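Putative type VI secretion protein (Escherichia coli, PDB 6SJL) is a type VI secretion effector of the Tle1 phospholipase family that probably attacks the membrane lipids of rival bacteria. Local coordinates at residues P31-T36 / S181-I186; S55-F60 / D497-V502; P273-K278 / G299-L304; R350-A355 / V401-F406. All coordinates share one frame; numbering follows the deposited sequence.

Contact 1: P31-T36 / S181-I186; sequences PARGVT and SPDFCI
R33 folds its chain at chi3 (-69°) to carry its guanidinium back over the neighbouring strand, and D183 sets CG between its own backbone N and carbonyl carbon (chi1 64°), which brings the two charged ends together beside the start of strand 184-195. NH2 of R33 forms a salt bridge with OD1 of D183. The carboxylate oxygen comes to the edge of the guanidinium, near its plane. The modelled separation is too short to be trusted at this resolution, although the pairing itself is plausible. NH1 of R33 has a further, weak bond to the backbone oxygen of Q119.

The same guanidinium passes close to F184. NH2 of R33 is 3.3 Å from CD1 of F184, with the guanidinium and ring planes nearly perpendicular (85°). Farther along strand 25-43, V35 reaches the same residue, CG2 of V35 standing 3.7 Å from CB of F184. P182 lays CB over one face of the F184 ring, and P182 also packs on F831 of a neighbouring chain.

All this sits on a parallel pair, 25-43 beside 184-195, in the mixed sheet of what the family identifies as an alpha/beta-hydrolase fold. C185 is held through both of its polar backbone atoms: its N donates to O of R33 (2.7 Å), and its O receives N of V35 (2.6 Å). R33, F184, V35 and I186 send their side chains to one face of the sheet, where M176 of helix 156-177 packs against F184 and I186. C185 has its side chain on the other face, where it touches F229.

Contact 2: S55-F60 / D497-V502; sequences SRLMKF and DGNLWV
The backbones of L57 and D497 approach to 8.0 Å between CA atoms, and those of F60 and V502 to 8.8 Å, distances that side chains bridge. S55-F60 lies on helix 53-58 and the residues that follow, with N of F60 bonded to O of L57. D497-V502 leaves one short strand, turns at G498 and N499 and enters strand 500-502, the first strand of a beta-hairpin with 509-511. A helix and its following residues thus pack against a hairpin strand and the turn leading into it.

L500 is the residue shared by both aromatic and aliphatic partners. With CG anti to its carbonyl carbon (chi1 -48°), it pushes CD1 over one face of the F60 ring in a CH-pi contact, 3.6 Å from CD1 to the ring centroid and 15° off the normal. L57 slides past L500 in the opposite direction, so that L57 CD2 lies 3.7 Å from L500 CD1. V502 adds CG2 obliquely to the ring, 4.2 Å from CD1 of F60. A521 and V523 of strand 521-523 also touch F60.

D497 crosses both L57 and F60 at about a right angle, its CB near the F60 ring. Its carboxylate is occupied by its own turn: G498 N bonds weakly to OD2. R56 brings an opposite charge nearby but makes no salt bridge with it, and NH1 of R56 is instead bonded to the backbone oxygen of E51. ND2 of N499 donates to OD1 of D497 over 3.1 Å, meeting it on the syn side but 34° out of the carboxylate plane.

Contact 3: P273-K278 / G299-L304; sequences PSVAKK and GMWPEL
W301 extends the six-membered part of its indole into the curve of residues P273-A276, with CG anti to its carbonyl carbon (chi1 -75°) and the ring turned across the chain (chi2 104°). Both segments belong to the Tle1-like catalytic domain of the alpha/beta-hydrolase clan. They run into adjacent parallel strands of its sheet, P273-K278 into 278-284 and G299-L304 into 303-306, so the contact joins the loops that precede two neighbouring strands.

The loop meets the tryptophan largely with backbone. CZ2 of W301 lies 3.6 Å from CA of P273, and CH2 of W301 is 3.4 Å from O of A276; both partners approach the ring obliquely. V275 adds an apolar branch, its CG1 4.2 Å from CZ2 of W301, while the same valine also packs on A207, N208 and M211 of helix 199-211. The polar edge of the indole is used too: NE1 of W301 is hydrogen-bonded to O of L271, just ahead of P273 in the same loop, which helps fix the rotation of the ring. V279 of strand 278-284 touches the tryptophan as well.

M300 takes a different route. Its chain starts out anti to the backbone N and then bends at chi2 (65°), which swings the thioether end across the proline at about a right angle. There the methyl CE of M300 rests beside the ring of P273, 3.4 Å from CG and 3.5 Å from CD.

Contact 4: R350-A355 / V401-F406; sequences RVYRKA and VGAAVF
V351 overlaps V401 on strand 398-409 chiefly with CG2, which sits 3.3 Å from the carbonyl O of V401 and 4.0 Å from CG1 of the same residue. The valine reaches that far because CG2 occupies the position between its backbone N and carbonyl carbon, while CG1 takes the place anti to the carbonyl carbon (chi1 -65°). The two valine side chains meet at a slant.

One helical turn farther on, A355 does the equivalent job with its one methyl. CB of A355 faces CB of A403 at 4.0 Å, and A403 CB in turn lies 3.9 Å from the backbone O of V351 and 4.0 Å from CA of Y352. The alanines A355 and A403 let the main chains come close: the axes of the two short segments approach to 7.0 Å and run nearly parallel, 8° apart.

Helix 350-364 is the connection between strands 328-341 and 376-386, the outer strands of a three-stranded antiparallel sheet, and 398-409 is the strand between them. This is a split beta-alpha-beta arrangement, with the helix lying on the middle strand. It also reaches an outer one, since Y352 touches I381 and A355 touches T379. On the other face, A404 turns away from the helix and packs on F81 of helix 72-85.

The ring of Y352 comes to A403 obliquely, CD1 of Y352 being 4.4 Å from CB of A403. Farther along the strand, CG2 of V405 packs against O of A355, and the backbone N of V405 is hydrogen-bonded to OG of S333.

Contacts 1 and 3 reach the same mixed sheet, their nearest atoms about 8 Å apart; contact 1 binds two of its strands directly, whereas contact 3 joins loops leading into two others. Contact 4 belongs to a separate antiparallel sheet, about 70 Å from contact 1 between centres. It is the buried one of the four, made of small aliphatic groups between helix and strand. The others are partly buried: contact 1 adds backbone bonds and a salt bridge, contact 2 rests on a leucine over an aromatic face with an aspartate at the side, and contact 3 sets an indole against loop backbone. Contacts 3 and 4 both fall within the span of chain that contact 2 closes.

Contact 1: P31-T36 / S181-I186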
loop_
_atom_site.group_PDB
_atom_site.type_symbol
_atom_site.label_atom_id
_atom_site.label_comp_id
_atom_site.label_asym_id
_atom_site.label_seq_id
_atom_site.Cartn_x
_atom_site.Cartn_y
_atom_site.Cartn_z
ATOM N N PRO E 31 35.179 53.910 42.640
ATOM C CA PRO E 31 35.750 52.586 42.897
ATOM C C PRO E 31 34.646 51.572 43.145
ATOM O O PRO E 31 33.656 51.856 43.822
ATOM C CB PRO E 31 36.604 52.799 44.154
ATOM C CG PRO E 31 36.751 54.278 44.293
ATOM C CD PRO E 31 35.501 54.862 43.711
ATOM N N ALA E 32 34.817 50.384 42.575
ATOM C CA ALA E 32 33.863 49.294 42.716
ATOM C C ALA E 32 34.562 48.086 43.320
ATOM O O ALA E 32 35.665 47.732 42.895
ATOM C CB ALA E 32 33.242 48.928 41.369
ATOM N N ARG E 33 33.914 47.463 44.306
ATOM C CA ARG E 33 34.417 46.240 44.922
ATOM C C ARG E 33 34.610 45.137 43.891
ATOM O O ARG E 33 33.926 45.082 42.866
ATOM C CB ARG E 33 33.437 45.734 45.978
ATOM C CG ARG E 33 33.382 46.493 47.266
ATOM C CD ARG E 33 32.192 46.008 48.070
ATOM N NE ARG E 33 30.952 46.417 47.420
ATOM C CZ ARG E 33 29.742 46.022 47.789
ATOM N NH1 ARG E 33 29.598 45.195 48.805
ATOM N NH2 ARG E 33 28.675 46.453 47.136
ATOM N N GLY E 34 35.540 44.237 44.184
ATOM C CA GLY E 34 35.599 42.982 43.467
ATOM C C GLY E 34 34.962 41.847 44.245
ATOM O O GLY E 34 35.591 41.275 45.138
ATOM N N VAL E 35 33.724 41.500 43.898
ATOM C CA VAL E 35 32.909 40.549 44.650
ATOM C C VAL E 35 33.017 39.179 43.995
ATOM O O VAL E 35 32.577 38.992 42.859
ATOM C CB VAL E 35 31.445 41.014 44.714
ATOM C CG1 VAL E 35 30.531 39.892 45.148
ATOM C CG2 VAL E 35 31.313 42.183 45.653
ATOM N N THR E 36 33.588 38.213 44.707
ATOM C CA THR E 36 33.662 36.844 44.206
ATOM C C THR E 36 32.357 36.114 44.508
ATOM O O THR E 36 32.049 35.818 45.663
ATOM C CB THR E 36 34.872 36.123 44.790
ATOM O OG1 THR E 36 34.850 34.749 44.395
ATOM C CG2 THR E 36 34.929 36.238 46.287
ATOM N N SER E 181 21.264 48.626 40.579
ATOM C CA SER E 181 22.315 49.621 40.415
ATOM C C SER E 181 23.447 49.348 41.399
ATOM O O SER E 181 23.560 50.036 42.419
ATOM C CB SER E 181 21.762 51.033 40.609
ATOM O OG SER E 181 22.777 52.007 40.445
ATOM N N PRO E 182 24.281 48.343 41.139
ATOM C CA PRO E 182 25.341 47.975 42.086
ATOM C C PRO E 182 26.340 49.098 42.315
ATOM O O PRO E 182 26.274 50.175 41.726
ATOM C CB PRO E 182 26.016 46.777 41.411
ATOM C CG PRO E 182 24.988 46.225 40.499
ATOM C CD PRO E 182 24.195 47.398 40.013
ATOM N N ASP E 183 27.253 48.845 43.248
ATOM C CA ASP E 183 28.506 49.581 43.347
ATOM C C ASP E 183 29.693 48.634 43.317
ATOM O O ASP E 183 30.794 49.005 43.729
ATOM C CB ASP E 183 28.546 50.446 44.609
ATOM C CG ASP E 183 28.523 49.630 45.891
ATOM O OD1 ASP E 183 28.390 48.391 45.825
ATOM O OD2 ASP E 183 28.652 50.236 46.975
ATOM N N PHE E 184 29.476 47.402 42.863
ATOM C CA PHE E 184 30.468 46.346 42.926
ATOM C C PHE E 184 30.564 45.658 41.577
ATOM O O PHE E 184 29.619 45.652 40.786
ATOM C CB PHE E 184 30.120 45.305 44.008
ATOM C CG PHE E 184 28.799 44.623 43.787
ATOM C CD1 PHE E 184 27.639 45.151 44.305
ATOM C CD2 PHE E 184 28.722 43.457 43.054
ATOM C CE1 PHE E 184 26.429 44.532 44.093
ATOM C CE2 PHE E 184 27.522 42.840 42.836
ATOM C CZ PHE E 184 26.374 43.374 43.356
ATOM N N CYS E 185 31.715 45.045 41.342
ATOM C CA CYS E 185 31.935 44.206 40.177
ATOM C C CYS E 185 32.163 42.771 40.623
ATOM O O CYS E 185 32.846 42.525 41.621
ATOM C CB CYS E 185 33.134 44.686 39.370
ATOM S SG CYS E 185 33.416 43.726 37.891
ATOM N N ILE E 186 31.597 41.825 39.879
ATOM C CA ILE E 186 31.812 40.410 40.145
ATOM C C ILE E 186 33.217 40.029 39.705
ATOM O O ILE E 186 33.477 39.834 38.515
ATOM C CB ILE E 186 30.750 39.551 39.441
ATOM C CG1 ILE E 186 29.370 39.883 39.988
ATOM C CG2 ILE E 186 31.037 38.092 39.635
ATOM C CD1 ILE E 186 28.301 38.959 39.520
#

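Contact 2: S55-F60 / D497-V502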
loop_
_atom_site.group_PDB
_atom_site.type_symbol
_atom_site.label_atom_id
_atom_site.label_comp_id
_atom_site.label_asym_id
_atom_site.label_seq_id
_atom_site.Cartn_x
_atom_site.Cartn_y
_atom_site.Cartn_z
ATOM N N SER E 55 11.937 6.125 34.430
ATOM C CA SER E 55 13.112 5.764 35.207
ATOM C C SER E 55 13.015 4.350 35.733
ATOM O O SER E 55 14.025 3.653 35.831
ATOM C CB SER E 55 13.286 6.718 36.368
ATOM O OG SER E 55 13.624 7.982 35.886
ATOM N N ARG E 56 11.820 3.942 36.140
ATOM C CA ARG E 56 11.621 2.591 36.621
ATOM C C ARG E 56 11.753 1.582 35.503
ATOM O O ARG E 56 12.157 0.444 35.744
ATOM C CB ARG E 56 10.257 2.484 37.278
ATOM C CG ARG E 56 10.037 3.491 38.363
ATOM C CD ARG E 56 8.806 3.164 39.147
ATOM N NE ARG E 56 7.788 2.578 38.295
ATOM C CZ ARG E 56 6.687 3.208 37.912
ATOM N NH1 ARG E 56 6.453 4.444 38.318
ATOM N NH2 ARG E 56 5.815 2.597 37.129
ATOM N N LEU E 57 11.406 1.974 34.285
ATOM C CA LEU E 57 11.499 1.071 33.156
ATOM C C LEU E 57 12.931 0.853 32.731
ATOM O O LEU E 57 13.264 -0.227 32.245
ATOM C CB LEU E 57 10.685 1.608 31.992
ATOM C CG LEU E 57 9.191 1.530 32.229
ATOM C CD1 LEU E 57 8.429 1.736 30.960
ATOM C CD2 LEU E 57 8.887 0.200 32.818
ATOM N N MET E 58 13.790 1.850 32.908
ATOM C CA MET E 58 15.193 1.665 32.581
ATOM C C MET E 58 15.798 0.538 33.386
ATOM O O MET E 58 16.766 -0.085 32.951
ATOM C CB MET E 58 15.958 2.958 32.816
ATOM C CG MET E 58 16.126 3.777 31.579
ATOM S SD MET E 58 17.131 5.224 31.815
ATOM C CE MET E 58 18.718 4.505 32.157
ATOM N N LYS E 59 15.251 0.268 34.563
ATOM C CA LYS E 59 15.760 -0.780 35.426
ATOM C C LYS E 59 15.398 -2.170 34.942
ATOM O O LYS E 59 15.924 -3.144 35.477
ATOM C CB LYS E 59 15.245 -0.563 36.837
ATOM C CG LYS E 59 16.094 0.379 37.630
ATOM C CD LYS E 59 15.529 0.607 38.990
ATOM C CE LYS E 59 14.467 1.647 38.930
ATOM N NZ LYS E 59 13.875 1.898 40.255
ATOM N N PHE E 60 14.506 -2.285 33.958
ATOM C CA PHE E 60 14.241 -3.571 33.334
ATOM C C PHE E 60 15.450 -4.070 32.581
ATOM O O PHE E 60 15.622 -5.274 32.405
ATOM C CB PHE E 60 13.072 -3.457 32.374
ATOM C CG PHE E 60 11.745 -3.753 32.978
ATOM C CD1 PHE E 60 11.173 -4.987 32.826
ATOM C CD2 PHE E 60 11.045 -2.785 33.652
ATOM C CE1 PHE E 60 9.962 -5.247 33.349
ATOM C CE2 PHE E 60 9.823 -3.059 34.169
ATOM C CZ PHE E 60 9.285 -4.291 34.018
ATOM N N ASP E 497 5.239 -4.110 35.233
ATOM C CA ASP E 497 4.723 -3.004 34.450
ATOM C C ASP E 497 4.106 -3.533 33.172
ATOM O O ASP E 497 4.588 -4.505 32.596
ATOM C CB ASP E 497 5.795 -1.974 34.120
ATOM C CG ASP E 497 5.209 -0.605 33.854
ATOM O OD1 ASP E 497 5.959 0.317 33.505
ATOM O OD2 ASP E 497 3.980 -0.447 33.986
ATOM N N GLY E 498 3.043 -2.878 32.737
ATOM C CA GLY E 498 2.347 -3.229 31.527
ATOM C C GLY E 498 2.723 -2.429 30.309
ATOM O O GLY E 498 2.070 -2.573 29.275
ATOM N N ASN E 499 3.744 -1.593 30.384
ATOM C CA ASN E 499 4.176 -0.809 29.241
ATOM C C ASN E 499 5.219 -1.513 28.405
ATOM O O ASN E 499 5.616 -0.983 27.371
ATOM C CB ASN E 499 4.743 0.528 29.698
ATOM C CG ASN E 499 3.732 1.373 30.382
ATOM O OD1 ASN E 499 2.648 1.603 29.861
ATOM N ND2 ASN E 499 4.072 1.850 31.562
ATOM N N LEU E 500 5.679 -2.677 28.829
ATOM C CA LEU E 500 6.746 -3.379 28.154
ATOM C C LEU E 500 6.319 -4.803 27.890
ATOM O O LEU E 500 5.426 -5.337 28.539
ATOM C CB LEU E 500 8.024 -3.410 28.986
ATOM C CG LEU E 500 8.529 -2.131 29.620
ATOM C CD1 LEU E 500 9.750 -2.448 30.394
ATOM C CD2 LEU E 500 8.832 -1.114 28.557
ATOM N N TRP E 501 6.984 -5.413 26.927
ATOM C CA TRP E 501 6.973 -6.852 26.773
ATOM C C TRP E 501 8.418 -7.275 26.622
ATOM O O TRP E 501 9.138 -6.729 25.789
ATOM C CB TRP E 501 6.133 -7.297 25.573
ATOM C CG TRP E 501 6.178 -8.763 25.388
ATOM C CD1 TRP E 501 5.494 -9.680 26.087
ATOM C CD2 TRP E 501 6.982 -9.482 24.460
ATOM N NE1 TRP E 501 5.813 -10.934 25.668
ATOM C CE2 TRP E 501 6.729 -10.836 24.662
ATOM C CE3 TRP E 501 7.888 -9.111 23.473
ATOM C CZ2 TRP E 501 7.342 -11.815 23.923
ATOM C CZ3 TRP E 501 8.493 -10.079 22.755
ATOM C CH2 TRP E 501 8.221 -11.416 22.972
ATOM N N VAL E 502 8.853 -8.214 27.437
ATOM C CA VAL E 502 10.222 -8.693 27.402
ATOM C C VAL E 502 10.242 -10.042 26.715
ATOM O O VAL E 502 9.473 -10.937 27.068
ATOM C CB VAL E 502 10.819 -8.778 28.813
ATOM C CG1 VAL E 502 12.266 -9.116 28.740
ATOM C CG2 VAL E 502 10.641 -7.460 29.524
#

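Contact 3: P273-K278 / G299-L304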
loop_
_atom_site.group_PDB
_atom_site.type_symbol
_atom_site.label_atom_id
_atom_site.label_comp_id
_atom_site.label_asym_id
_atom_site.label_seq_id
_atom_site.Cartn_x
_atom_site.Cartn_y
_atom_site.Cartn_z
ATOM N N PRO E 273 42.926 16.768 38.004
ATOM C CA PRO E 273 43.297 17.491 39.229
ATOM C C PRO E 273 42.952 18.969 39.252
ATOM O O PRO E 273 43.076 19.617 40.292
ATOM C CB PRO E 273 44.811 17.285 39.303
ATOM C CG PRO E 273 45.067 16.080 38.532
ATOM C CD PRO E 273 44.074 16.056 37.427
ATOM N N SER E 274 42.528 19.523 38.123
ATOM C CA SER E 274 42.164 20.928 38.046
ATOM C C SER E 274 40.679 21.121 37.800
ATOM O O SER E 274 40.252 22.214 37.422
ATOM C CB SER E 274 42.980 21.621 36.957
ATOM O OG SER E 274 42.845 20.947 35.720
ATOM N N VAL E 275 39.882 20.074 38.019
ATOM C CA VAL E 275 38.445 20.152 37.798
ATOM C C VAL E 275 37.746 20.868 38.938
ATOM O O VAL E 275 36.640 21.381 38.748
ATOM C CB VAL E 275 37.885 18.737 37.595
ATOM C CG1 VAL E 275 37.778 18.020 38.915
ATOM C CG2 VAL E 275 36.568 18.779 36.878
ATOM N N ALA E 276 38.370 20.930 40.109
ATOM C CA ALA E 276 37.830 21.628 41.261
ATOM C C ALA E 276 38.935 21.748 42.290
ATOM O O ALA E 276 39.862 20.942 42.322
ATOM C CB ALA E 276 36.626 20.898 41.858
ATOM N N LYS E 277 38.826 22.764 43.135
ATOM C CA LYS E 277 39.856 22.984 44.139
ATOM C C LYS E 277 39.835 21.884 45.186
ATOM O O LYS E 277 40.878 21.332 45.541
ATOM C CB LYS E 277 39.671 24.358 44.774
ATOM C CG LYS E 277 39.713 25.467 43.753
ATOM C CD LYS E 277 39.974 26.814 44.369
ATOM C CE LYS E 277 38.694 27.636 44.449
ATOM N NZ LYS E 277 38.174 28.026 43.113
ATOM N N LYS E 278 38.651 21.543 45.678
ATOM C CA LYS E 278 38.462 20.459 46.626
ATOM C C LYS E 278 37.337 19.581 46.122
ATOM O O LYS E 278 36.295 20.086 45.705
ATOM C CB LYS E 278 38.119 20.987 48.013
ATOM C CG LYS E 278 39.178 21.850 48.631
ATOM C CD LYS E 278 40.388 21.037 48.972
ATOM C CE LYS E 278 41.293 21.797 49.903
ATOM N NZ LYS E 278 40.537 22.310 51.074
ATOM N N GLY E 299 41.515 6.989 45.053
ATOM C CA GLY E 299 42.860 7.072 44.550
ATOM C C GLY E 299 43.170 8.381 43.860
ATOM O O GLY E 299 44.324 8.815 43.853
ATOM N N MET E 300 42.163 9.013 43.276
ATOM C CA MET E 300 42.306 10.272 42.566
ATOM C C MET E 300 41.882 11.481 43.383
ATOM O O MET E 300 42.537 12.523 43.305
ATOM C CB MET E 300 41.485 10.222 41.279
ATOM C CG MET E 300 41.544 11.470 40.473
ATOM S SD MET E 300 43.175 11.828 39.832
ATOM C CE MET E 300 43.029 13.594 39.713
ATOM N N TRP E 301 40.818 11.368 44.164
ATOM C CA TRP E 301 40.305 12.444 44.994
ATOM C C TRP E 301 39.877 11.858 46.328
ATOM O O TRP E 301 39.759 10.635 46.461
ATOM C CB TRP E 301 39.124 13.155 44.324
ATOM C CG TRP E 301 39.490 14.062 43.212
ATOM C CD1 TRP E 301 39.342 13.823 41.887
ATOM C CD2 TRP E 301 40.054 15.368 43.326
ATOM N NE1 TRP E 301 39.784 14.896 41.162
ATOM C CE2 TRP E 301 40.226 15.860 42.028
ATOM C CE3 TRP E 301 40.433 16.170 44.404
ATOM C CZ2 TRP E 301 40.748 17.114 41.779
ATOM C CZ3 TRP E 301 40.952 17.407 44.153
ATOM C CH2 TRP E 301 41.099 17.872 42.855
ATOM N N PRO E 302 39.669 12.693 47.344
ATOM C CA PRO E 302 39.249 12.175 48.653
ATOM C C PRO E 302 37.854 11.579 48.606
ATOM O O PRO E 302 36.880 12.262 48.307
ATOM C CB PRO E 302 39.305 13.410 49.549
ATOM C CG PRO E 302 40.259 14.293 48.894
ATOM C CD PRO E 302 40.073 14.101 47.434
ATOM N N GLU E 303 37.765 10.295 48.922
ATOM C CA GLU E 303 36.504 9.570 48.913
ATOM C C GLU E 303 36.391 8.753 50.185
ATOM O O GLU E 303 37.330 8.048 50.553
ATOM C CB GLU E 303 36.395 8.669 47.696
ATOM C CG GLU E 303 35.279 7.699 47.797
ATOM C CD GLU E 303 35.148 6.853 46.571
ATOM O OE1 GLU E 303 35.125 7.420 45.470
ATOM O OE2 GLU E 303 35.084 5.615 46.696
ATOM N N LEU E 304 35.249 8.854 50.850
ATOM C CA LEU E 304 35.026 8.231 52.148
ATOM C C LEU E 304 33.914 7.200 52.036
ATOM O O LEU E 304 32.753 7.555 51.836
ATOM C CB LEU E 304 34.666 9.285 53.183
ATOM C CG LEU E 304 34.217 8.724 54.515
ATOM C CD1 LEU E 304 35.387 8.091 55.197
ATOM C CD2 LEU E 304 33.618 9.810 55.356
#

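Contact 4: R350-A355 / V401-F406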
loop_
_atom_site.group_PDB
_atom_site.type_symbol
_atom_site.label_atom_id
_atom_site.label_comp_id
_atom_site.label_asym_id
_atom_site.label_seq_id
_atom_site.Cartn_x
_atom_site.Cartn_y
_atom_site.Cartn_z
ATOM N N ARG E 350 13.430 -29.311 46.687
ATOM C CA ARG E 350 14.660 -28.731 46.167
ATOM C C ARG E 350 14.708 -27.236 46.428
ATOM O O ARG E 350 15.757 -26.691 46.782
ATOM C CB ARG E 350 14.784 -29.010 44.676
ATOM C CG ARG E 350 15.922 -28.277 44.020
ATOM C CD ARG E 350 15.731 -28.197 42.528
ATOM N NE ARG E 350 14.567 -27.400 42.155
ATOM C CZ ARG E 350 14.622 -26.114 41.822
ATOM N NH1 ARG E 350 15.784 -25.478 41.819
ATOM N NH2 ARG E 350 13.518 -25.464 41.491
ATOM N N VAL E 351 13.573 -26.555 46.263
ATOM C CA VAL E 351 13.545 -25.113 46.439
ATOM C C VAL E 351 13.792 -24.746 47.892
ATOM O O VAL E 351 14.429 -23.732 48.186
ATOM C CB VAL E 351 12.221 -24.533 45.919
ATOM C CG1 VAL E 351 12.129 -24.729 44.442
ATOM C CG2 VAL E 351 11.057 -25.184 46.588
ATOM N N TYR E 352 13.313 -25.567 48.825
ATOM C CA TYR E 352 13.548 -25.267 50.229
ATOM C C TYR E 352 15.007 -25.466 50.596
ATOM O O TYR E 352 15.564 -24.698 51.382
ATOM C CB TYR E 352 12.663 -26.127 51.113
ATOM C CG TYR E 352 12.807 -25.772 52.562
ATOM C CD1 TYR E 352 12.070 -24.749 53.109
ATOM C CD2 TYR E 352 13.703 -26.438 53.378
ATOM C CE1 TYR E 352 12.208 -24.409 54.422
ATOM C CE2 TYR E 352 13.845 -26.102 54.692
ATOM C CZ TYR E 352 13.093 -25.087 55.208
ATOM O OH TYR E 352 13.222 -24.734 56.526
ATOM N N ARG E 353 15.643 -26.494 50.043
ATOM C CA ARG E 353 17.055 -26.710 50.320
ATOM C C ARG E 353 17.892 -25.565 49.782
ATOM O O ARG E 353 18.822 -25.103 50.449
ATOM C CB ARG E 353 17.512 -28.036 49.720
ATOM C CG ARG E 353 16.734 -29.231 50.224
ATOM C CD ARG E 353 17.344 -30.537 49.762
ATOM N NE ARG E 353 16.334 -31.585 49.676
ATOM C CZ ARG E 353 15.814 -32.018 48.532
ATOM N NH1 ARG E 353 16.226 -31.508 47.383
ATOM N NH2 ARG E 353 14.893 -32.968 48.537
ATOM N N LYS E 354 17.573 -25.089 48.580
ATOM C CA LYS E 354 18.304 -23.958 48.021
ATOM C C LYS E 354 18.062 -22.694 48.825
ATOM O O LYS E 354 18.990 -21.916 49.059
ATOM C CB LYS E 354 17.914 -23.738 46.566
ATOM C CG LYS E 354 18.585 -22.538 45.951
ATOM C CD LYS E 354 18.915 -22.771 44.505
ATOM C CE LYS E 354 19.443 -21.512 43.872
ATOM N NZ LYS E 354 20.311 -20.769 44.822
ATOM N N ALA E 355 16.824 -22.466 49.253
ATOM C CA ALA E 355 16.541 -21.288 50.057
ATOM C C ALA E 355 17.291 -21.328 51.378
ATOM O O ALA E 355 17.842 -20.316 51.813
ATOM C CB ALA E 355 15.041 -21.164 50.291
ATOM N N VAL E 401 5.396 -25.734 45.363
ATOM C CA VAL E 401 6.102 -25.244 46.534
ATOM C C VAL E 401 7.121 -24.213 46.091
ATOM O O VAL E 401 8.036 -24.527 45.326
ATOM C CB VAL E 401 6.782 -26.383 47.297
ATOM C CG1 VAL E 401 7.559 -25.825 48.466
ATOM C CG2 VAL E 401 5.752 -27.339 47.780
ATOM N N GLY E 402 6.974 -22.995 46.577
ATOM C CA GLY E 402 7.976 -21.960 46.390
ATOM C C GLY E 402 8.578 -21.572 47.723
ATOM O O GLY E 402 7.869 -21.473 48.719
ATOM N N ALA E 403 9.886 -21.348 47.730
ATOM C CA ALA E 403 10.573 -20.940 48.942
ATOM C C ALA E 403 11.656 -19.925 48.622
ATOM O O ALA E 403 12.434 -20.108 47.688
ATOM C CB ALA E 403 11.187 -22.134 49.660
ATOM N N ALA E 404 11.712 -18.865 49.422
ATOM C CA ALA E 404 12.750 -17.855 49.307
ATOM C C ALA E 404 13.181 -17.442 50.700
ATOM O O ALA E 404 12.526 -17.753 51.691
ATOM C CB ALA E 404 12.271 -16.642 48.525
ATOM N N VAL E 405 14.298 -16.737 50.762
ATOM C CA VAL E 405 14.791 -16.167 52.006
ATOM C C VAL E 405 14.136 -14.809 52.190
ATOM O O VAL E 405 14.176 -13.968 51.290
ATOM C CB VAL E 405 16.317 -16.041 51.992
ATOM C CG1 VAL E 405 16.815 -15.709 53.357
ATOM C CG2 VAL E 405 16.920 -17.305 51.513
ATOM N N PHE E 406 13.508 -14.604 53.333
ATOM C CA PHE E 406 12.837 -13.356 53.635
ATOM C C PHE E 406 13.588 -12.602 54.715
ATOM O O PHE E 406 14.324 -13.187 55.506
ATOM C CB PHE E 406 11.418 -13.606 54.094
ATOM C CG PHE E 406 10.485 -12.501 53.781
ATOM C CD1 PHE E 406 10.296 -12.094 52.491
ATOM C CD2 PHE E 406 9.774 -11.891 54.774
ATOM C CE1 PHE E 406 9.428 -11.093 52.203
ATOM C CE2 PHE E 406 8.915 -10.887 54.491
ATOM C CZ PHE E 406 8.735 -10.491 53.206
#